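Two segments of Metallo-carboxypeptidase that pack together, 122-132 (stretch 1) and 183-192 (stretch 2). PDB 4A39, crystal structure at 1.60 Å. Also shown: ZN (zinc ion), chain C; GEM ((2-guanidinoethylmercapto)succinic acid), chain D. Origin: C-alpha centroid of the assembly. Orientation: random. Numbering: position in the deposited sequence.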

ATOM      1  N   TYR A 122      -8.530  -7.673  -6.153  1.00  3.84           N
ATOM      2  CA  TYR A 122      -9.117  -6.697  -5.239  1.00  3.20           C
ATOM      3  C   TYR A 122      -8.570  -5.304  -5.550  1.00  3.25           C
ATOM      4  O   TYR A 122      -9.228  -4.290  -5.293  1.00  3.83           O
ATOM      5  CB  TYR A 122      -8.825  -7.113  -3.793  1.00  3.74           C
ATOM      6  CG  TYR A 122      -9.558  -6.323  -2.727  1.00  3.29           C
ATOM      7  CD1 TYR A 122     -10.866  -5.866  -2.932  1.00  3.43           C
ATOM      8  CD2 TYR A 122      -8.956  -6.063  -1.497  1.00  4.41           C
ATOM      9  CE1 TYR A 122     -11.553  -5.168  -1.938  1.00  3.15           C
ATOM     10  CE2 TYR A 122      -9.632  -5.367  -0.498  1.00  3.68           C
ATOM     11  CZ  TYR A 122     -10.928  -4.922  -0.723  1.00  4.51           C
ATOM     12  OH  TYR A 122     -11.594  -4.228   0.267  1.00  5.93           O
ATOM     13  N   PHE A 123      -7.359  -5.268  -6.097  1.00  3.03           N
ATOM     14  CA  PHE A 123      -6.712  -4.024  -6.521  1.00  3.71           C
ATOM     15  C   PHE A 123      -5.647  -4.410  -7.544  1.00  4.09           C
ATOM     16  O   PHE A 123      -5.201  -5.556  -7.569  1.00  3.92           O
ATOM     17  CB  PHE A 123      -6.041  -3.291  -5.350  1.00  3.48           C
ATOM     18  CG  PHE A 123      -5.680  -1.860  -5.667  1.00  3.96           C
ATOM     19  CD1 PHE A 123      -6.639  -0.854  -5.581  1.00  2.73           C
ATOM     20  CD2 PHE A 123      -4.396  -1.527  -6.094  1.00  2.39           C
ATOM     21  CE1 PHE A 123      -6.322   0.461  -5.919  1.00  2.84           C
ATOM     22  CE2 PHE A 123      -4.071  -0.212  -6.434  1.00  2.58           C
ATOM     23  CZ  PHE A 123      -5.036   0.780  -6.346  1.00  4.21           C
ATOM     24  N   GLU A 124      -5.244  -3.464  -8.391  1.00  4.95           N
ATOM     25  CA  GLU A 124      -4.209  -3.728  -9.393  1.00  6.33           C
ATOM     26  C   GLU A 124      -2.984  -4.274  -8.646  1.00  5.75           C
ATOM     27  O   GLU A 124      -2.339  -3.548  -7.898  1.00  5.62           O
ATOM     28  CB  GLU A 124      -3.864  -2.425 -10.125  1.00  7.31           C
ATOM     29  CG  GLU A 124      -2.915  -2.597 -11.298  1.00  6.14           C
ATOM     30  CD  GLU A 124      -2.806  -1.351 -12.162  1.00  9.09           C
ATOM     31  OE1 GLU A 124      -3.454  -0.327 -11.848  1.00  6.24           O
ATOM     32  OE2 GLU A 124      -2.067  -1.402 -13.164  1.00  9.64           O
ATOM     33  N   PRO A 125      -2.642  -5.560  -8.856  1.00  5.12           N
ATOM     34  CA  PRO A 125      -1.504  -6.207  -8.187  1.00  6.56           C
ATOM     35  C   PRO A 125      -0.101  -5.706  -8.503  1.00  6.03           C
ATOM     36  O   PRO A 125       0.183  -5.271  -9.621  1.00  6.51           O
ATOM     37  CB  PRO A 125      -1.654  -7.682  -8.576  1.00  7.44           C
ATOM     38  CG  PRO A 125      -3.094  -7.812  -8.989  1.00  8.21           C
ATOM     39  CD  PRO A 125      -3.340  -6.525  -9.721  1.00  6.11           C
ATOM     40  N   TYR A 126       0.769  -5.786  -7.498  1.00  5.18           N
ATOM     41  CA  TYR A 126       2.169  -5.402  -7.639  1.00  6.22           C
ATOM     42  C   TYR A 126       2.947  -6.680  -7.338  1.00  5.20           C
ATOM     43  O   TYR A 126       3.070  -7.082  -6.181  1.00  5.05           O
ATOM     44  CB  TYR A 126       2.549  -4.304  -6.640  1.00  4.71           C
ATOM     45  CG  TYR A 126       3.753  -3.512  -7.094  1.00  5.61           C
ATOM     46  CD1 TYR A 126       5.034  -4.064  -7.053  1.00  4.11           C
ATOM     47  CD2 TYR A 126       3.596  -2.249  -7.659  1.00  5.76           C
ATOM     48  CE1 TYR A 126       6.130  -3.375  -7.576  1.00  5.18           C
ATOM     49  CE2 TYR A 126       4.682  -1.551  -8.186  1.00  6.61           C
ATOM     50  CZ  TYR A 126       5.943  -2.119  -8.145  1.00  4.42           C
ATOM     51  OH  TYR A 126       7.011  -1.441  -8.688  1.00  7.70           O
ATOM     52  N   SER A 127       3.449  -7.331  -8.383  1.00  6.44           N
ATOM     53  CA  SER A 127       4.184  -8.584  -8.222  1.00  7.04           C
ATOM     54  C   SER A 127       5.601  -8.379  -7.706  1.00  7.21           C
ATOM     55  O   SER A 127       6.129  -7.269  -7.729  1.00  6.65           O
ATOM     56  CB  SER A 127       4.258  -9.331  -9.554  1.00  6.07           C
ATOM     57  OG  SER A 127       5.118  -8.664 -10.461  1.00  7.51           O
ATOM     58  N   ARG A 128       6.220  -9.458  -7.239  1.00  6.90           N
ATOM     59  CA  ARG A 128       7.585  -9.358  -6.750  1.00  7.06           C
ATOM     60  C   ARG A 128       8.508  -9.208  -7.955  1.00  7.52           C
ATOM     61  O   ARG A 128       9.634  -8.718  -7.829  1.00  7.67           O
ATOM     62  CB  ARG A 128       7.971 -10.598  -5.938  1.00  9.09           C
ATOM     63  CG  ARG A 128       7.098 -10.876  -4.717  1.00  7.48           C
ATOM     64  CD  ARG A 128       7.085  -9.696  -3.758  1.00  7.34           C
ATOM     65  NE  ARG A 128       6.096  -8.691  -4.145  1.00  5.45           N
ATOM     66  CZ  ARG A 128       6.226  -7.385  -3.922  1.00  5.58           C
ATOM     67  NH1 ARG A 128       7.306  -6.910  -3.315  1.00  7.34           N
ATOM     68  NH2 ARG A 128       5.266  -6.551  -4.303  1.00  5.76           N
ATOM     69  N   GLU A 129       8.042  -9.652  -9.125  1.00  8.66           N
ATOM     70  CA  GLU A 129       8.849  -9.516 -10.331  1.00  9.75           C
ATOM     71  C   GLU A 129       8.916  -8.037 -10.663  1.00  9.57           C
ATOM     72  O   GLU A 129       9.971  -7.532 -11.045  1.00 10.96           O
ATOM     73  CB  GLU A 129       8.258 -10.323 -11.498  1.00 11.10           C
ATOM     74  CG  GLU A 129       8.355 -11.833 -11.281  1.00 16.72           C
ATOM     75  CD  GLU A 129       8.086 -12.661 -12.528  1.00 19.21           C
ATOM     76  OE1 GLU A 129       7.099 -12.383 -13.241  1.00 21.21           O
ATOM     77  OE2 GLU A 129       8.862 -13.610 -12.785  1.00 21.65           O
ATOM     78  N   ARG A 130       7.798  -7.336 -10.491  1.00  9.91           N
ATOM     79  CA  ARG A 130       7.769  -5.903 -10.755  1.00  8.95           C
ATOM     80  C   ARG A 130       8.629  -5.222  -9.693  1.00  8.24           C
ATOM     81  O   ARG A 130       9.294  -4.223  -9.966  1.00  9.00           O
ATOM     82  CB  ARG A 130       6.335  -5.362 -10.700  1.00  9.44           C
ATOM     83  CG  ARG A 130       6.217  -3.958 -11.270  1.00  9.71           C
ATOM     84  CD  ARG A 130       4.798  -3.409 -11.238  1.00 11.01           C
ATOM     85  NE  ARG A 130       4.738  -2.122 -11.924  1.00 12.59           N
ATOM     86  CZ  ARG A 130       4.549  -1.975 -13.233  1.00 13.92           C
ATOM     87  NH1 ARG A 130       4.385  -3.039 -14.009  1.00 15.70           N
ATOM     88  NH2 ARG A 130       4.551  -0.763 -13.772  1.00 13.71           N
ATOM     89  N   HIS A 131       8.613  -5.773  -8.480  1.00  8.30           N
ATOM     90  CA  HIS A 131       9.403  -5.230  -7.379  1.00  7.32           C
ATOM     91  C   HIS A 131      10.879  -5.272  -7.757  1.00  8.35           C
ATOM     92  O   HIS A 131      11.619  -4.307  -7.545  1.00  7.80           O
ATOM     93  CB  HIS A 131       9.187  -6.053  -6.104  1.00  9.20           C
ATOM     94  CG  HIS A 131      10.090  -5.667  -4.973  1.00  7.14           C
ATOM     95  ND1 HIS A 131       9.858  -4.566  -4.176  1.00  8.33           N
ATOM     96  CD2 HIS A 131      11.241  -6.219  -4.524  1.00  8.85           C
ATOM     97  CE1 HIS A 131      10.828  -4.456  -3.285  1.00  7.10           C
ATOM     98  NE2 HIS A 131      11.682  -5.447  -3.475  1.00  8.73           N
ATOM     99  N   ALA A 132      11.308  -6.401  -8.312  1.00  8.09           N
ATOM    100  CA  ALA A 132      12.698  -6.553  -8.714  1.00  8.63           C
ATOM    101  C   ALA A 132      13.053  -5.501  -9.753  1.00 10.02           C
ATOM    102  O   ALA A 132      14.125  -4.897  -9.693  1.00 11.20           O
ATOM    103  CB  ALA A 132      12.937  -7.951  -9.267  1.00  8.96           C
ATOM    104  N   GLU A 183      -2.431  -4.617   0.564  1.00  4.32           N
ATOM    105  CA  GLU A 183      -2.560  -3.205   0.202  1.00  4.07           C
ATOM    106  C   GLU A 183      -1.584  -2.817  -0.900  1.00  3.66           C
ATOM    107  O   GLU A 183      -0.713  -1.966  -0.725  1.00  4.40           O
ATOM    108  CB  GLU A 183      -2.377  -2.355   1.468  1.00  4.05           C
ATOM    109  CG  GLU A 183      -3.553  -2.527   2.439  1.00  5.37           C
ATOM    110  CD  GLU A 183      -3.244  -2.117   3.868  1.00  4.28           C
ATOM    111  OE1 GLU A 183      -2.375  -1.240   4.071  1.00  6.65           O
ATOM    112  OE2 GLU A 183      -3.890  -2.669   4.790  1.00  4.74           O
ATOM    113  N   HIS A 184      -1.779  -3.443  -2.058  1.00  4.57           N
ATOM    114  CA  HIS A 184      -0.924  -3.254  -3.225  1.00  3.75           C
ATOM    115  C   HIS A 184      -0.754  -1.833  -3.737  1.00  4.01           C
ATOM    116  O   HIS A 184       0.228  -1.533  -4.417  1.00  5.66           O
ATOM    117  CB  HIS A 184      -1.404  -4.183  -4.345  1.00  3.81           C
ATOM    118  CG  HIS A 184      -1.099  -5.626  -4.085  1.00  5.20           C
ATOM    119  ND1 HIS A 184      -0.049  -6.284  -4.687  1.00  5.52           N
ATOM    120  CD2 HIS A 184      -1.661  -6.515  -3.231  1.00  5.88           C
ATOM    121  CE1 HIS A 184       0.023  -7.518  -4.216  1.00  5.30           C
ATOM    122  NE2 HIS A 184      -0.943  -7.684  -3.331  1.00  5.10           N
ATOM    123  N   MET A 185      -1.703  -0.958  -3.424  1.00  3.79           N
ATOM    124  CA  MET A 185      -1.584   0.433  -3.841  1.00  2.97           C
ATOM    125  C   MET A 185      -0.328   1.032  -3.215  1.00  3.21           C
ATOM    126  O   MET A 185       0.258   1.969  -3.754  1.00  4.25           O
ATOM    127  CB  MET A 185      -2.813   1.237  -3.393  1.00  2.16           C
ATOM    128  CG  MET A 185      -3.146   1.118  -1.901  1.00  1.63           C
ATOM    129  SD  MET A 185      -4.115  -0.352  -1.478  1.00  4.68           S
ATOM    130  CE  MET A 185      -5.760   0.170  -2.030  1.00  3.99           C
ATOM    131  N   ALA A 186       0.093   0.479  -2.081  1.00  3.58           N
ATOM    132  CA  ALA A 186       1.266   0.984  -1.372  1.00  3.46           C
ATOM    133  C   ALA A 186       2.566   0.931  -2.179  1.00  4.89           C
ATOM    134  O   ALA A 186       3.272   1.937  -2.284  1.00  4.38           O
ATOM    135  CB  ALA A 186       1.434   0.249  -0.049  1.00  5.67           C
ATOM    136  N   GLU A 187       2.906  -0.220  -2.752  1.00  4.54           N
ATOM    137  CA  GLU A 187       4.142  -0.252  -3.526  1.00  3.65           C
ATOM    138  C   GLU A 187       3.984   0.525  -4.840  1.00  4.30           C
ATOM    139  O   GLU A 187       4.969   1.025  -5.381  1.00  4.76           O
ATOM    140  CB  GLU A 187       4.631  -1.690  -3.770  1.00  5.48           C
ATOM    141  CG  GLU A 187       5.935  -1.731  -4.572  1.00  6.82           C
ATOM    142  CD  GLU A 187       6.839  -2.914  -4.248  1.00  5.51           C
ATOM    143  OE1 GLU A 187       6.333  -3.991  -3.872  1.00  6.85           O
ATOM    144  OE2 GLU A 187       8.071  -2.760  -4.389  1.00  7.26           O
ATOM    145  N   TRP A 188       2.760   0.639  -5.356  1.00  5.00           N
ATOM    146  CA  TRP A 188       2.559   1.424  -6.574  1.00  4.60           C
ATOM    147  C   TRP A 188       2.971   2.861  -6.248  1.00  4.79           C
ATOM    148  O   TRP A 188       3.621   3.536  -7.050  1.00  4.12           O
ATOM    149  CB  TRP A 188       1.095   1.389  -7.030  1.00  4.94           C
ATOM    150  CG  TRP A 188       0.746   0.158  -7.819  1.00  5.57           C
ATOM    151  CD1 TRP A 188      -0.019  -0.898  -7.405  1.00  4.17           C
ATOM    152  CD2 TRP A 188       1.154  -0.144  -9.158  1.00  4.75           C
ATOM    153  NE1 TRP A 188      -0.113  -1.835  -8.404  1.00  4.69           N
ATOM    154  CE2 TRP A 188       0.598  -1.400  -9.491  1.00  4.86           C
ATOM    155  CE3 TRP A 188       1.936   0.525 -10.111  1.00  5.64           C
ATOM    156  CZ2 TRP A 188       0.797  -2.005 -10.739  1.00  7.79           C
ATOM    157  CZ3 TRP A 188       2.136  -0.077 -11.355  1.00  6.63           C
ATOM    158  CH2 TRP A 188       1.566  -1.331 -11.656  1.00  7.51           C
ATOM    159  N   PHE A 189       2.590   3.317  -5.058  1.00  5.57           N
ATOM    160  CA  PHE A 189       2.932   4.660  -4.579  1.00  5.54           C
ATOM    161  C   PHE A 189       4.460   4.811  -4.603  1.00  5.55           C
ATOM    162  O   PHE A 189       4.994   5.832  -5.040  1.00  6.13           O
ATOM    163  CB  PHE A 189       2.384   4.837  -3.150  1.00  5.69           C
ATOM    164  CG  PHE A 189       2.811   6.115  -2.453  1.00  3.78           C
ATOM    165  CD1 PHE A 189       4.085   6.228  -1.896  1.00  5.01           C
ATOM    166  CD2 PHE A 189       1.919   7.172  -2.295  1.00  5.99           C
ATOM    167  CE1 PHE A 189       4.462   7.372  -1.189  1.00  4.07           C
ATOM    168  CE2 PHE A 189       2.282   8.321  -1.586  1.00  5.46           C
ATOM    169  CZ  PHE A 189       3.557   8.421  -1.030  1.00  4.90           C
ATOM    170  N   MET A 190       5.163   3.783  -4.139  1.00  4.83           N
ATOM    171  CA  MET A 190       6.622   3.812  -4.110  1.00  4.12           C
ATOM    172  C   MET A 190       7.219   3.861  -5.516  1.00  4.49           C
ATOM    173  O   MET A 190       8.234   4.520  -5.738  1.00  4.87           O
ATOM    174  CB  MET A 190       7.159   2.591  -3.359  1.00  5.15           C
ATOM    175  CG  MET A 190       6.673   2.488  -1.917  1.00  6.77           C
ATOM    176  SD  MET A 190       7.159   3.895  -0.874  1.00  6.49           S
ATOM    177  CE  MET A 190       8.883   3.509  -0.568  1.00  6.01           C
ATOM    178  N   GLU A 191       6.599   3.166  -6.468  1.00  5.45           N
ATOM    179  CA  GLU A 191       7.099   3.180  -7.842  1.00  6.03           C
ATOM    180  C   GLU A 191       7.038   4.597  -8.419  1.00  7.15           C
ATOM    181  O   GLU A 191       7.950   5.029  -9.120  1.00  7.49           O
ATOM    182  CB  GLU A 191       6.294   2.221  -8.733  1.00  5.50           C
ATOM    183  CG  GLU A 191       6.724   2.253 -10.202  1.00  8.95           C
ATOM    184  CD  GLU A 191       6.009   1.227 -11.059  1.00  8.58           C
ATOM    185  OE1 GLU A 191       6.076   0.024 -10.730  1.00  9.54           O
ATOM    186  OE2 GLU A 191       5.386   1.621 -12.067  1.00  8.52           O
ATOM    187  N   GLY A 192       5.964   5.319  -8.119  1.00  6.15           N
ATOM    188  CA  GLY A 192       5.828   6.678  -8.615  1.00  6.62           C
ATOM    189  C   GLY A 192       6.880   7.586  -8.013  1.00  7.84           C
ATOM    190  O   GLY A 192       7.473   8.425  -8.702  1.00  6.47           O
TER
HETATM  191 ZN    ZN C1376      -2.528  -1.353   6.276  1.00  4.89          ZN
HETATM  192  C8  GEM D1377      -3.979   1.000  10.066  1.00 20.65           C
HETATM  193  S7  GEM D1377      -2.468   1.903   9.564  1.00 27.79           S
HETATM  194  C6  GEM D1377      -2.615   3.404  10.600  1.00 21.99           C
HETATM  195  C5  GEM D1377      -4.053   3.813  10.932  1.00 19.59           C
HETATM  196  N3  GEM D1377      -4.650   2.868  11.885  1.00 18.95           N
HETATM  197  C1  GEM D1377      -4.978   3.287  13.106  1.00 17.79           C
HETATM  198  N4  GEM D1377      -4.748   4.552  13.449  1.00 18.93           N
HETATM  199  N2  GEM D1377      -5.522   2.452  13.986  1.00 18.70           N
HETATM  200  C9  GEM D1377      -3.645  -0.379  10.640  1.00 19.23           C
HETATM  201  O14 GEM D1377      -2.436  -0.668  10.793  1.00 16.11           O
HETATM  202  O15 GEM D1377      -4.611  -1.119  10.915  1.00 18.70           O
HETATM  203  C10 GEM D1377      -4.957   0.877   8.896  1.00 17.72           C
HETATM  204  C11 GEM D1377      -4.359   0.081   7.733  1.00 15.49           C
HETATM  205  O12 GEM D1377      -4.397   0.606   6.598  1.00  9.14           O
HETATM  206  O13 GEM D1377      -3.892  -1.044   8.002  1.00 12.44           O

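The contact is built around one knob. Tyr126 sends its CA-to-CB bond toward stretch 2, and its ring, with chi1 in t, fits into the corner made by Glu187, over one face, and Trp188, at its edge. Glu187 CG lies over that face, 3.4 Å from the centroid of the Tyr126 ring, so the methylene part of an acidic side chain serves as an apolar lid. The ring's edge meets the face of Trp188, with Tyr126 CD2 3.6 Å from Trp188 CD2 and the planes at 76°. An edge set against a face lets two large aromatics pack closely without lying flat on each other. The ring is long enough to carry its hydroxyl through to Glu191, where Tyr126 OH donates to Glu191 OE1 at 2.7 Å. The two stretches bury 715 Å², both sides summed; Tyr126 (122 Å²) and Trp188 (110 Å²), both buried, have the largest covered areas.

Trp188 in turn fills the hollow under the loop. Its NE1 donates to Glu124 O at 2.9 Å, paying for the burial of a polar indole atom, while the far end of the indole touches Arg130, whose guanidinium lays one face over CH2. That same guanidinium grips Glu191 in a salt bridge with two bonds, Arg130 NE to Glu191 OE1 at 2.8 Å and Arg130 NH2 to Glu191 OE2 at 3.0 Å. At the loop's other end, Phe123 presses CE2 to within 3.6 Å of Met185 CB, and Met185 CE curls over the phenylalanine face.

The loop backbone is also read directly: Tyr126 N donates to His184 ND1 at 3.0 Å, near the closest CA approach.

Beside the tyrosine ring, polar groups are paired. Glu187 splits its carboxylate: OE1 takes Arg128 NH2 at 2.8 Å in a salt bridge, and OE2 accepts a hydrogen bond from His131 ND1 at 2.5 Å. The helix axes stay 11.6 Å apart, and Arg128, Arg130 and His131 reach across to Glu187 and Glu191. Glu187 shows the economy: its stem covers the Tyr126 ring while its carboxylate binds Arg128 and His131.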